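Local atomic coordinates of putative hydantoin racemase (Klebsiella pneumoniae subsp. pneumoniae, PDB entry 3QVL), a protein that probably interconverts the enantiomers of allantoin and related 5-substituted hydantoins as a racemase of the HyuE family. Residues A[64-69]-A[87-92]. Sequence-based numbering, arbitrary orientation.
Sequences AGREQG and RELAQG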
loop_
_atom_site.group_PDB
_atom_site.type_symbol
_atom_site.label_atom_id
_atom_site.label_comp_id
_atom_site.label_asym_id
_atom_site.label_seq_id
_atom_site.Cartn_x
_atom_site.Cartn_y
_atom_site.Cartn_z
ATOM N N ALA A 64 -1.681 -28.184 26.252
ATOM C CA ALA A 64 -1.055 -29.480 26.521
ATOM C C ALA A 64 0.462 -29.427 26.343
ATOM O O ALA A 64 1.207 -29.968 27.163
ATOM C CB ALA A 64 -1.664 -30.561 25.635
ATOM N N GLY A 65 0.909 -28.766 25.275
ATOM C CA GLY A 65 2.333 -28.607 24.985
ATOM C C GLY A 65 3.073 -27.826 26.054
ATOM O O GLY A 65 4.172 -28.207 26.463
ATOM N N ARG A 66 2.462 -26.732 26.509
ATOM C CA ARG A 66 3.035 -25.892 27.562
ATOM C C ARG A 66 3.116 -26.633 28.902
ATOM O O ARG A 66 4.070 -26.449 29.660
ATOM C CB ARG A 66 2.239 -24.590 27.709
ATOM C CG ARG A 66 2.885 -23.560 28.628
ATOM C CD ARG A 66 2.043 -22.304 28.739
ATOM N NE ARG A 66 2.407 -21.510 29.912
ATOM C CZ ARG A 66 1.751 -20.430 30.328
ATOM N NH1 ARG A 66 0.684 -19.990 29.670
ATOM N NH2 ARG A 66 2.165 -19.782 31.408
ATOM N N GLU A 67 2.112 -27.467 29.180
ATOM C CA GLU A 67 2.109 -28.327 30.367
ATOM C C GLU A 67 3.256 -29.335 30.327
ATOM O O GLU A 67 3.852 -29.652 31.359
ATOM C CB GLU A 67 0.774 -29.067 30.501
ATOM C CG GLU A 67 -0.376 -28.215 31.024
ATOM C CD GLU A 67 -1.688 -28.979 31.117
ATOM O OE1 GLU A 67 -2.487 -28.675 32.029
ATOM O OE2 GLU A 67 -1.926 -29.882 30.285
ATOM N N GLN A 68 3.556 -29.829 29.128
ATOM C CA GLN A 68 4.647 -30.777 28.910
ATOM C C GLN A 68 6.011 -30.088 28.911
ATOM O O GLN A 68 7.044 -30.743 29.070
ATOM C CB GLN A 68 4.442 -31.537 27.595
ATOM C CG GLN A 68 3.242 -32.482 27.596
ATOM C CD GLN A 68 2.831 -32.938 26.200
ATOM O OE1 GLN A 68 2.102 -33.919 26.052
ATOM N NE2 GLN A 68 3.292 -32.227 25.174
ATOM N N GLY A 69 6.007 -28.769 28.734
ATOM C CA GLY A 69 7.234 -27.977 28.723
ATOM C C GLY A 69 8.015 -28.107 27.430
ATOM O O GLY A 69 9.246 -28.175 27.448
ATOM N N ARG A 87 0.344 -17.754 20.377
ATOM C CA ARG A 87 1.532 -17.036 20.840
ATOM C C ARG A 87 1.326 -16.386 22.206
ATOM O O ARG A 87 2.269 -16.271 22.991
ATOM C CB ARG A 87 1.987 -16.006 19.805
ATOM C CG ARG A 87 2.653 -16.642 18.603
ATOM C CD ARG A 87 3.144 -15.624 17.596
ATOM N NE ARG A 87 3.803 -16.300 16.482
ATOM C CZ ARG A 87 4.240 -15.704 15.377
ATOM N NH1 ARG A 87 4.100 -14.395 15.209
ATOM N NH2 ARG A 87 4.824 -16.428 14.433
ATOM N N GLU A 88 0.091 -15.975 22.484
ATOM C CA GLU A 88 -0.273 -15.448 23.798
ATOM C C GLU A 88 -0.225 -16.541 24.864
ATOM O O GLU A 88 0.335 -16.337 25.943
ATOM C CB GLU A 88 -1.666 -14.817 23.767
ATOM C CG GLU A 88 -1.743 -13.485 23.036
ATOM C CD GLU A 88 -3.105 -12.819 23.162
ATOM O OE1 GLU A 88 -4.041 -13.447 23.695
ATOM O OE2 GLU A 88 -3.237 -11.657 22.732
ATOM N N LEU A 89 -0.805 -17.698 24.549
ATOM C CA LEU A 89 -0.905 -18.805 25.500
ATOM C C LEU A 89 0.430 -19.514 25.740
ATOM O O LEU A 89 0.755 -19.856 26.878
ATOM C CB LEU A 89 -1.977 -19.810 25.051
ATOM C CG LEU A 89 -2.381 -20.942 26.006
ATOM C CD1 LEU A 89 -2.952 -20.407 27.316
ATOM C CD2 LEU A 89 -3.377 -21.881 25.336
ATOM N N ALA A 90 1.197 -19.726 24.672
ATOM C CA ALA A 90 2.461 -20.460 24.762
ATOM C C ALA A 90 3.616 -19.593 25.257
ATOM O O ALA A 90 3.617 -18.374 25.070
ATOM C CB ALA A 90 2.810 -21.087 23.421
ATOM N N GLN A 91 4.591 -20.238 25.895
ATOM C CA GLN A 91 5.834 -19.579 26.285
ATOM C C GLN A 91 6.852 -19.679 25.151
ATOM O O GLN A 91 7.454 -18.678 24.759
ATOM C CB GLN A 91 6.398 -20.186 27.575
ATOM C CG GLN A 91 7.721 -19.567 28.021
ATOM C CD GLN A 91 8.076 -19.878 29.464
ATOM O OE1 GLN A 91 7.711 -20.926 30.001
ATOM N NE2 GLN A 91 8.798 -18.963 30.100
ATOM N N GLY A 92 7.036 -20.892 24.632
ATOM C CA GLY A 92 7.899 -21.122 23.477
ATOM C C GLY A 92 7.293 -20.535 22.214
ATOM O O GLY A 92 6.081 -20.302 22.160
HETATM O O HOH W 1 5.349 -22.070 30.488
#
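Arg66 swings CG opposite its backbone nitrogen (chi1 -171°) and keeps its chain extended as far as NE, which carries the guanidinium from the last turn of helix 48-68 to the carbonyl of Leu89 at the C-terminal end of helix 83-89. NH1 approaches Leu89 O to 2.8 Å, but the N-H is bent well off the line to the oxygen (124°), which makes this a weak hydrogen bond, and the oxygen lies obliquely to one side of the guanidinium plane. The aliphatic part of the arginine packs on the same backbone: CD lies 3.3 Å from Leu89 O and 4.4 Å from Ala90 CA, where the chain leaves helical geometry. A second, water-mediated link ties NE to the side chain of the exposed Gln91, the water accepting from Arg66 NE at 3.0 Å and donating to Gln91 OE1 at 2.7 Å. Phe245 adds a cation-pi contact to Arg66. Three residues on, Gly69 with positive phi is the C' residue of the Schellman motif closing helix 48-68. Leu89 and Ala90 also pack on Ile62 of that helix. The contact joins the C-terminal ends of helices 48-68 and 83-89, which precede the adjacent parallel strands 72-75 and 94-96.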